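Local coordinates for protein (thiaminase I) (Bacillus subtilis, PDB 3THI) that degrades thiamin as a transferase, probably by exchanging the thiazole part of the vitamin for another nucleophile at the pyrimidine methylene carbon, at residues Gly119-Leu127 and Phe247-Gly255; Ile139-Asn150 and Trp219-Ile229. One frame throughout, in Å; residues are numbered along the deposited sequence.

Contact 1 (Gly119-Leu127 and Phe247-Gly255); sequences GQVDNIYEL and FKPISSSAG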
loop_
_atom_site.group_PDB
_atom_site.type_symbol
_atom_site.label_atom_id
_atom_site.label_comp_id
_atom_site.label_asym_id
_atom_site.label_seq_id
_atom_site.Cartn_x
_atom_site.Cartn_y
_atom_site.Cartn_z
ATOM N N GLY A 119 -16.677 7.891 14.204
ATOM C CA GLY A 119 -15.778 7.006 14.929
ATOM C C GLY A 119 -16.354 5.620 15.139
ATOM O O GLY A 119 -15.617 4.655 15.328
ATOM N N GLN A 120 -17.679 5.518 15.100
ATOM C CA GLN A 120 -18.349 4.235 15.289
ATOM C C GLN A 120 -18.620 3.486 13.987
ATOM O O GLN A 120 -19.126 2.368 14.009
ATOM C CB GLN A 120 -19.649 4.428 16.081
ATOM C CG GLN A 120 -20.680 5.329 15.413
ATOM C CD GLN A 120 -21.838 5.672 16.339
ATOM O OE1 GLN A 120 -21.630 6.016 17.501
ATOM N NE2 GLN A 120 -23.062 5.579 15.825
ATOM N N VAL A 121 -18.278 4.113 12.862
ATOM C CA VAL A 121 -18.463 3.540 11.529
ATOM C C VAL A 121 -17.443 2.437 11.267
ATOM O O VAL A 121 -16.235 2.667 11.348
ATOM C CB VAL A 121 -18.334 4.627 10.432
ATOM C CG1 VAL A 121 -18.350 3.999 9.050
ATOM C CG2 VAL A 121 -19.458 5.630 10.557
ATOM N N ASP A 122 -17.938 1.244 10.940
ATOM C CA ASP A 122 -17.076 0.095 10.676
ATOM C C ASP A 122 -17.021 -0.331 9.215
ATOM O O ASP A 122 -16.092 -1.031 8.813
ATOM C CB ASP A 122 -17.497 -1.101 11.532
ATOM C CG ASP A 122 -17.402 -0.820 13.018
ATOM O OD1 ASP A 122 -16.382 -0.237 13.456
ATOM O OD2 ASP A 122 -18.351 -1.185 13.746
ATOM N N ASN A 123 -18.037 0.044 8.437
ATOM C CA ASN A 123 -18.076 -0.294 7.014
ATOM C C ASN A 123 -18.607 0.867 6.187
ATOM O O ASN A 123 -19.081 1.865 6.747
ATOM C CB ASN A 123 -18.865 -1.585 6.758
ATOM C CG ASN A 123 -20.304 -1.496 7.197
ATOM O OD1 ASN A 123 -21.121 -0.872 6.535
ATOM N ND2 ASN A 123 -20.626 -2.138 8.311
ATOM N N ILE A 124 -18.526 0.737 4.860
ATOM C CA ILE A 124 -18.959 1.804 3.951
ATOM C C ILE A 124 -20.461 2.110 3.957
ATOM O O ILE A 124 -20.862 3.250 3.721
ATOM C CB ILE A 124 -18.459 1.571 2.490
ATOM C CG1 ILE A 124 -19.005 0.251 1.935
ATOM C CG2 ILE A 124 -16.927 1.602 2.445
ATOM C CD1 ILE A 124 -18.794 0.068 0.450
ATOM N N TYR A 125 -21.282 1.102 4.246
ATOM C CA TYR A 125 -22.728 1.288 4.305
ATOM C C TYR A 125 -23.104 2.060 5.562
ATOM O O TYR A 125 -24.038 2.858 5.552
ATOM C CB TYR A 125 -23.451 -0.055 4.218
ATOM C CG TYR A 125 -23.230 -0.740 2.882
ATOM C CD1 TYR A 125 -23.950 -0.348 1.749
ATOM C CD2 TYR A 125 -22.258 -1.738 2.734
ATOM C CE1 TYR A 125 -23.706 -0.923 0.500
ATOM C CE2 TYR A 125 -22.009 -2.322 1.483
ATOM C CZ TYR A 125 -22.739 -1.904 0.371
ATOM O OH TYR A 125 -22.498 -2.451 -0.875
ATOM N N GLU A 126 -22.365 1.839 6.639
ATOM C CA GLU A 126 -22.599 2.574 7.879
ATOM C C GLU A 126 -22.094 4.004 7.661
ATOM O O GLU A 126 -22.641 4.960 8.220
ATOM C CB GLU A 126 -21.848 1.932 9.048
ATOM C CG GLU A 126 -22.484 0.661 9.601
ATOM C CD GLU A 126 -21.608 -0.016 10.646
ATOM O OE1 GLU A 126 -20.453 0.423 10.820
ATOM O OE2 GLU A 126 -22.060 -0.993 11.286
ATOM N N LEU A 127 -21.066 4.143 6.819
ATOM C CA LEU A 127 -20.496 5.449 6.495
ATOM C C LEU A 127 -21.533 6.245 5.703
ATOM O O LEU A 127 -21.724 7.432 5.940
ATOM C CB LEU A 127 -19.231 5.285 5.641
ATOM C CG LEU A 127 -18.045 6.251 5.786
ATOM C CD1 LEU A 127 -17.288 6.310 4.458
ATOM C CD2 LEU A 127 -18.482 7.640 6.222
ATOM N N PHE A 247 -8.333 7.809 13.029
ATOM C CA PHE A 247 -8.488 6.884 11.921
ATOM C C PHE A 247 -8.830 5.522 12.470
ATOM O O PHE A 247 -8.693 5.271 13.664
ATOM C CB PHE A 247 -7.201 6.798 11.099
ATOM C CG PHE A 247 -5.968 6.530 11.918
ATOM C CD1 PHE A 247 -5.265 7.575 12.499
ATOM C CD2 PHE A 247 -5.483 5.238 12.064
ATOM C CE1 PHE A 247 -4.084 7.335 13.210
ATOM C CE2 PHE A 247 -4.318 4.992 12.764
ATOM C CZ PHE A 247 -3.612 6.044 13.342
ATOM N N LYS A 248 -9.257 4.635 11.586
ATOM C CA LYS A 248 -9.612 3.278 11.969
ATOM C C LYS A 248 -9.855 2.523 10.682
ATOM O O LYS A 248 -10.131 3.132 9.644
ATOM C CB LYS A 248 -10.894 3.263 12.820
ATOM C CG LYS A 248 -12.133 3.814 12.117
ATOM C CD LYS A 248 -13.350 3.743 13.009
ATOM C CE LYS A 248 -13.715 2.301 13.334
ATOM N NZ LYS A 248 -14.964 2.211 14.145
ATOM N N PRO A 249 -9.691 1.191 10.710
ATOM C CA PRO A 249 -9.924 0.416 9.496
ATOM C C PRO A 249 -11.404 0.529 9.141
ATOM O O PRO A 249 -12.239 0.854 9.989
ATOM C CB PRO A 249 -9.568 -1.006 9.933
ATOM C CG PRO A 249 -8.542 -0.781 10.985
ATOM C CD PRO A 249 -9.160 0.330 11.778
ATOM N N ILE A 250 -11.712 0.308 7.873
ATOM C CA ILE A 250 -13.077 0.375 7.400
ATOM C C ILE A 250 -13.257 -0.742 6.381
ATOM O O ILE A 250 -12.388 -0.983 5.536
ATOM C CB ILE A 250 -13.415 1.791 6.824
ATOM C CG1 ILE A 250 -14.865 1.837 6.336
ATOM C CG2 ILE A 250 -12.401 2.206 5.742
ATOM C CD1 ILE A 250 -15.386 3.229 6.168
ATOM N N SER A 251 -14.337 -1.495 6.543
ATOM C CA SER A 251 -14.633 -2.614 5.660
ATOM C C SER A 251 -15.567 -2.188 4.528
ATOM O O SER A 251 -16.340 -1.244 4.683
ATOM C CB SER A 251 -15.256 -3.752 6.474
ATOM O OG SER A 251 -15.533 -4.868 5.647
ATOM N N SER A 252 -15.474 -2.863 3.385
ATOM C CA SER A 252 -16.337 -2.549 2.245
ATOM C C SER A 252 -17.636 -3.361 2.318
ATOM O O SER A 252 -18.567 -3.151 1.528
ATOM C CB SER A 252 -15.606 -2.776 0.914
ATOM O OG SER A 252 -15.047 -4.080 0.844
ATOM N N SER A 253 -17.695 -4.268 3.291
ATOM C CA SER A 253 -18.868 -5.097 3.515
ATOM C C SER A 253 -19.217 -5.150 5.007
ATOM O O SER A 253 -18.361 -4.969 5.871
ATOM C CB SER A 253 -18.639 -6.501 2.955
ATOM O OG SER A 253 -17.401 -7.020 3.396
ATOM N N ALA A 254 -20.489 -5.378 5.303
ATOM C CA ALA A 254 -20.947 -5.444 6.684
ATOM C C ALA A 254 -20.834 -6.840 7.309
ATOM O O ALA A 254 -20.664 -6.975 8.520
ATOM C CB ALA A 254 -22.376 -4.946 6.782
ATOM N N GLY A 255 -20.884 -7.875 6.476
ATOM C CA GLY A 255 -20.852 -9.238 6.982
ATOM C C GLY A 255 -19.549 -9.956 7.257
ATOM O O GLY A 255 -19.361 -10.541 8.323
#

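Contact 2 (Ile139-Asn150 and Trp219-Ile229); sequences IPPPQNKGLLIN and WFAQGSGRAFI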
loop_
_atom_site.group_PDB
_atom_site.type_symbol
_atom_site.label_atom_id
_atom_site.label_comp_id
_atom_site.label_asym_id
_atom_site.label_seq_id
_atom_site.Cartn_x
_atom_site.Cartn_y
_atom_site.Cartn_z
ATOM N N ILE A 139 -14.163 20.283 -6.726
ATOM C CA ILE A 139 -12.922 19.699 -6.233
ATOM C C ILE A 139 -12.144 20.786 -5.471
ATOM O O ILE A 139 -11.643 21.737 -6.069
ATOM C CB ILE A 139 -12.056 19.180 -7.416
ATOM C CG1 ILE A 139 -12.882 18.291 -8.354
ATOM C CG2 ILE A 139 -10.870 18.388 -6.904
ATOM C CD1 ILE A 139 -12.210 18.055 -9.675
ATOM N N PRO A 140 -11.955 20.613 -4.154
ATOM C CA PRO A 140 -12.391 19.494 -3.317
ATOM C C PRO A 140 -13.804 19.681 -2.777
ATOM O O PRO A 140 -14.433 20.701 -3.027
ATOM C CB PRO A 140 -11.376 19.535 -2.181
ATOM C CG PRO A 140 -11.231 21.006 -1.961
ATOM C CD PRO A 140 -11.118 21.546 -3.371
ATOM N N PRO A 141 -14.333 18.667 -2.067
ATOM C CA PRO A 141 -15.675 18.726 -1.483
ATOM C C PRO A 141 -15.798 19.924 -0.546
ATOM O O PRO A 141 -14.789 20.487 -0.107
ATOM C CB PRO A 141 -15.751 17.413 -0.697
ATOM C CG PRO A 141 -14.995 16.484 -1.551
ATOM C CD PRO A 141 -13.790 17.297 -1.972
ATOM N N PRO A 142 -17.034 20.354 -0.252
ATOM C CA PRO A 142 -17.178 21.492 0.649
ATOM C C PRO A 142 -16.663 21.110 2.028
ATOM O O PRO A 142 -16.538 19.925 2.360
ATOM C CB PRO A 142 -18.698 21.713 0.689
ATOM C CG PRO A 142 -19.157 21.205 -0.629
ATOM C CD PRO A 142 -18.350 19.933 -0.768
ATOM N N GLN A 143 -16.375 22.128 2.823
ATOM C CA GLN A 143 -15.898 21.955 4.181
ATOM C C GLN A 143 -16.815 21.012 4.967
ATOM O O GLN A 143 -18.037 21.148 4.921
ATOM C CB GLN A 143 -15.851 23.331 4.850
ATOM C CG GLN A 143 -15.472 23.314 6.312
ATOM C CD GLN A 143 -14.751 24.570 6.706
ATOM O OE1 GLN A 143 -13.562 24.725 6.421
ATOM N NE2 GLN A 143 -15.467 25.493 7.333
ATOM N N ASN A 144 -16.214 20.032 5.639
ATOM C CA ASN A 144 -16.944 19.054 6.453
ATOM C C ASN A 144 -18.139 18.355 5.768
ATOM O O ASN A 144 -19.106 17.971 6.420
ATOM C CB ASN A 144 -17.387 19.709 7.770
ATOM C CG ASN A 144 -17.648 18.697 8.863
ATOM O OD1 ASN A 144 -17.057 17.618 8.875
ATOM N ND2 ASN A 144 -18.527 19.042 9.796
ATOM N N LYS A 145 -18.061 18.174 4.454
ATOM C CA LYS A 145 -19.137 17.522 3.714
ATOM C C LYS A 145 -18.635 16.452 2.761
ATOM O O LYS A 145 -17.766 16.702 1.928
ATOM C CB LYS A 145 -19.951 18.552 2.918
ATOM C CG LYS A 145 -20.972 19.318 3.731
ATOM C CD LYS A 145 -21.636 20.402 2.886
ATOM C CE LYS A 145 -22.346 19.844 1.654
ATOM N NZ LYS A 145 -22.751 20.934 0.699
ATOM N N GLY A 146 -19.162 15.246 2.919
ATOM C CA GLY A 146 -18.800 14.159 2.038
ATOM C C GLY A 146 -17.548 13.368 2.328
ATOM O O GLY A 146 -16.868 13.556 3.344
ATOM N N LEU A 147 -17.272 12.454 1.404
ATOM C CA LEU A 147 -16.123 11.573 1.464
ATOM C C LEU A 147 -15.015 11.985 0.517
ATOM O O LEU A 147 -15.264 12.336 -0.634
ATOM C CB LEU A 147 -16.539 10.141 1.106
ATOM C CG LEU A 147 -15.391 9.135 0.943
ATOM C CD1 LEU A 147 -14.742 8.866 2.292
ATOM C CD2 LEU A 147 -15.900 7.851 0.313
ATOM N N LEU A 148 -13.786 11.942 1.017
ATOM C CA LEU A 148 -12.618 12.221 0.199
ATOM C C LEU A 148 -11.978 10.858 -0.019
ATOM O O LEU A 148 -11.692 10.145 0.940
ATOM C CB LEU A 148 -11.629 13.142 0.922
ATOM C CG LEU A 148 -11.834 14.654 0.794
ATOM C CD1 LEU A 148 -10.867 15.382 1.702
ATOM C CD2 LEU A 148 -11.579 15.046 -0.636
ATOM N N ILE A 149 -11.846 10.459 -1.279
ATOM C CA ILE A 149 -11.221 9.189 -1.599
ATOM C C ILE A 149 -10.678 9.178 -3.019
ATOM O O ILE A 149 -11.301 9.679 -3.950
ATOM C CB ILE A 149 -12.172 7.989 -1.394
ATOM C CG1 ILE A 149 -11.391 6.673 -1.529
ATOM C CG2 ILE A 149 -13.333 8.051 -2.374
ATOM C CD1 ILE A 149 -12.228 5.412 -1.388
ATOM N N ASN A 150 -9.475 8.643 -3.155
ATOM C CA ASN A 150 -8.823 8.532 -4.442
ATOM C C ASN A 150 -9.267 7.239 -5.127
ATOM O O ASN A 150 -8.973 6.130 -4.665
ATOM C CB ASN A 150 -7.298 8.556 -4.256
ATOM C CG ASN A 150 -6.546 8.556 -5.568
ATOM O OD1 ASN A 150 -7.130 8.348 -6.629
ATOM N ND2 ASN A 150 -5.245 8.805 -5.503
ATOM N N TRP A 219 -6.230 18.364 1.606
ATOM C CA TRP A 219 -7.564 18.955 1.516
ATOM C C TRP A 219 -8.279 18.679 2.830
ATOM O O TRP A 219 -8.868 19.573 3.437
ATOM C CB TRP A 219 -8.361 18.304 0.392
ATOM C CG TRP A 219 -7.862 18.588 -0.981
ATOM C CD1 TRP A 219 -6.960 19.544 -1.355
ATOM C CD2 TRP A 219 -8.282 17.939 -2.180
ATOM N NE1 TRP A 219 -6.798 19.534 -2.718
ATOM C CE2 TRP A 219 -7.598 18.559 -3.250
ATOM C CE3 TRP A 219 -9.175 16.896 -2.457
ATOM C CZ2 TRP A 219 -7.783 18.165 -4.579
ATOM C CZ3 TRP A 219 -9.357 16.509 -3.777
ATOM C CH2 TRP A 219 -8.664 17.141 -4.819
ATOM N N PHE A 220 -8.212 17.425 3.266
ATOM C CA PHE A 220 -8.848 17.011 4.507
ATOM C C PHE A 220 -8.350 17.845 5.692
ATOM O O PHE A 220 -9.153 18.329 6.494
ATOM C CB PHE A 220 -8.613 15.516 4.747
ATOM C CG PHE A 220 -9.587 14.904 5.708
ATOM C CD1 PHE A 220 -10.945 14.873 5.411
ATOM C CD2 PHE A 220 -9.155 14.372 6.916
ATOM C CE1 PHE A 220 -11.852 14.318 6.307
ATOM C CE2 PHE A 220 -10.060 13.818 7.814
ATOM C CZ PHE A 220 -11.409 13.791 7.506
ATOM N N ALA A 221 -7.031 18.039 5.768
ATOM C CA ALA A 221 -6.403 18.814 6.836
ATOM C C ALA A 221 -6.860 20.269 6.803
ATOM O O ALA A 221 -6.974 20.924 7.841
ATOM C CB ALA A 221 -4.894 18.733 6.716
ATOM N N GLN A 222 -7.107 20.766 5.598
ATOM C CA GLN A 222 -7.575 22.126 5.391
ATOM C C GLN A 222 -9.047 22.285 5.794
ATOM O O GLN A 222 -9.524 23.412 5.956
ATOM C CB GLN A 222 -7.372 22.526 3.932
ATOM C CG GLN A 222 -5.919 22.769 3.544
ATOM C CD GLN A 222 -5.544 24.233 3.639
ATOM O OE1 GLN A 222 -6.237 25.090 3.093
ATOM N NE2 GLN A 222 -4.453 24.534 4.341
ATOM N N GLY A 223 -9.764 21.166 5.946
ATOM C CA GLY A 223 -11.163 21.216 6.359
ATOM C C GLY A 223 -12.177 20.670 5.364
ATOM O O GLY A 223 -13.375 20.580 5.661
ATOM N N SER A 224 -11.695 20.312 4.178
ATOM C CA SER A 224 -12.540 19.773 3.123
ATOM C C SER A 224 -12.990 18.361 3.471
ATOM O O SER A 224 -12.193 17.565 3.994
ATOM C CB SER A 224 -11.769 19.753 1.804
ATOM O OG SER A 224 -12.520 19.144 0.774
ATOM N N GLY A 225 -14.265 18.076 3.200
ATOM C CA GLY A 225 -14.838 16.764 3.460
ATOM C C GLY A 225 -15.135 16.459 4.921
ATOM O O GLY A 225 -14.714 17.195 5.816
ATOM N N ARG A 226 -15.927 15.421 5.169
ATOM C CA ARG A 226 -16.215 15.034 6.544
ATOM C C ARG A 226 -15.443 13.776 6.900
ATOM O O ARG A 226 -15.056 13.566 8.049
ATOM C CB ARG A 226 -17.697 14.784 6.767
ATOM C CG ARG A 226 -17.962 14.400 8.204
ATOM C CD ARG A 226 -19.400 14.537 8.556
ATOM N NE ARG A 226 -19.653 14.054 9.899
ATOM C CZ ARG A 226 -20.846 13.658 10.318
ATOM N NH1 ARG A 226 -21.885 13.689 9.494
ATOM N NH2 ARG A 226 -21.004 13.239 11.561
ATOM N N ALA A 227 -15.256 12.917 5.905
ATOM C CA ALA A 227 -14.533 11.674 6.099
ATOM C C ALA A 227 -13.535 11.560 4.964
ATOM O O ALA A 227 -13.730 12.157 3.905
ATOM C CB ALA A 227 -15.496 10.490 6.094
ATOM N N PHE A 228 -12.437 10.855 5.216
ATOM C CA PHE A 228 -11.393 10.648 4.215
ATOM C C PHE A 228 -10.892 9.214 4.300
ATOM O O PHE A 228 -10.542 8.730 5.380
ATOM C CB PHE A 228 -10.228 11.633 4.432
ATOM C CG PHE A 228 -8.943 11.259 3.711
ATOM C CD1 PHE A 228 -8.938 10.953 2.351
ATOM C CD2 PHE A 228 -7.737 11.213 4.404
ATOM C CE1 PHE A 228 -7.752 10.603 1.695
ATOM C CE2 PHE A 228 -6.553 10.868 3.763
ATOM C CZ PHE A 228 -6.561 10.562 2.401
ATOM N N ILE A 229 -10.960 8.507 3.178
ATOM C CA ILE A 229 -10.457 7.142 3.123
ATOM C C ILE A 229 -9.192 7.224 2.292
ATOM O O ILE A 229 -9.223 7.616 1.125
ATOM C CB ILE A 229 -11.463 6.153 2.489
ATOM C CG1 ILE A 229 -12.675 5.983 3.415
ATOM C CG2 ILE A 229 -10.775 4.799 2.214
ATOM C CD1 ILE A 229 -13.803 5.146 2.838
HETATM O O HOH W 1 -7.797 8.037 -0.833
#

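Contact 1 (Gly119-Leu127 and Phe247-Gly255)
K248 reaches from 247-255 to the loop that precedes helix 124-131 and ties three of its oxygens together. Its NZ donates to G119 O at 2.8 Å and forms a salt bridge with D122 OD1, meeting that oxygen nearly along its C-O axis; a weak bond to V121 O completes the grip. CG lies between backbone N and carbonyl carbon (chi1 61°), and a bend at chi3 turns the amine toward the carbonyls of G119 and V121. Beyond K248 the backbones meet in a single bridge: S251 N bonds D122 O almost straight (175°). S251 O takes I124 N at 3.0 Å, with a second, CA-H...O contact from N123.

The tight side is mainly apolar. I250 CG1, anti to its own N (chi1 -180°), packs against CA and C of the N123 backbone and brings CD1 to V121 CG1, I124 CG2 and L127 CD1, the last at 4.0 Å; L109 of strand 96-112 and M198 of helix 186-199 extend this core. I124 CD1 meets S252 O at 3.4 Å. The other side is looser and more exposed. There the D122 carboxylate touches only the lysine end across the contact, and the exposed A254 lays its CB 3.6 Å from ND2 of the buried N123. The partly exposed Y125 ring comes obliquely to S252 O through CE2.

N123 is also the N-cap: its OD1 accepts E126 N at 3.0 Å from above the carbonyl plane, and more weakly Y125 N. E126 OE1 accepts D122 N and, weakly, N123 N, the reciprocal bond of the box. The result is a capping box at the start of helix 124-131, with the bridge to S251 built onto its N-cap residue.

Contact 2 (Ile139-Asn150 and Trp219-Ile229)
L148 fills the angle between strand 147-149 and the end of helix 215-222. Its CB rests 3.8 Å from F228 CD1. From there CG, anti to the carbonyl carbon (chi1 -87°), sends the two methyls apart: CD1 reaches S224 O, F220 N and the edge of the F220 ring, whereas CD2 comes to the edge of the W219 indole, 3.5 Å from CE3. P140, which follows a cis peptide bond, sets its CB over one face of the six-membered ring of that indole, offset toward the rim and 3.8 Å from the centroid, a CH-pi contact. I139 CG2 meets CH2 obliquely.

On the reverse of the strands, L147 CD1 packs on I229 CG1 at 3.7 Å, and the I149 and I229 side chains lie side by side; L195 of helix 186-199 meets L147 and I229.

The loops are stitched by polar bonds. S224 OG donates to P141 O at 2.8 Å. P142 O, in the type II turn from P142 to K145, takes K145 N and G225 N from opposite faces of its plane. N144 N bonds G223 O, where a Schellman motif ends the helix. G146 O accepts both R226 N and A227 N, and the R226 side chain continues past N144 to a salt bridge with D115.

L148 N to A227 O and I229 N to L148 O, both 2.9 Å, continue the pairing. Strand 147-149 thus runs parallel to strand 227-231, crossing at -20°, within the Thiaminase-1 domain, consistent with a fold of the periplasmic-binding-protein type.

From the N terminus the chain runs through strand 96-112 to 119-127, the first side of contact 1, and helix 124-131 then leads to 139-150, the first side of contact 2. After a largely helical passage, 219-229 returns to close contact 2; 247-255 closes contact 1 later, so the shorter loop is nested within the longer. Strands 227-231 and 245-248 both pair antiparallel with strand 96-112, bringing the two contacts to the same sheet, their centres about 17 Å apart. They touch where L127 packs on A227, L147 and I229, and I250 on I229, joining helix 124-131 to the sheet.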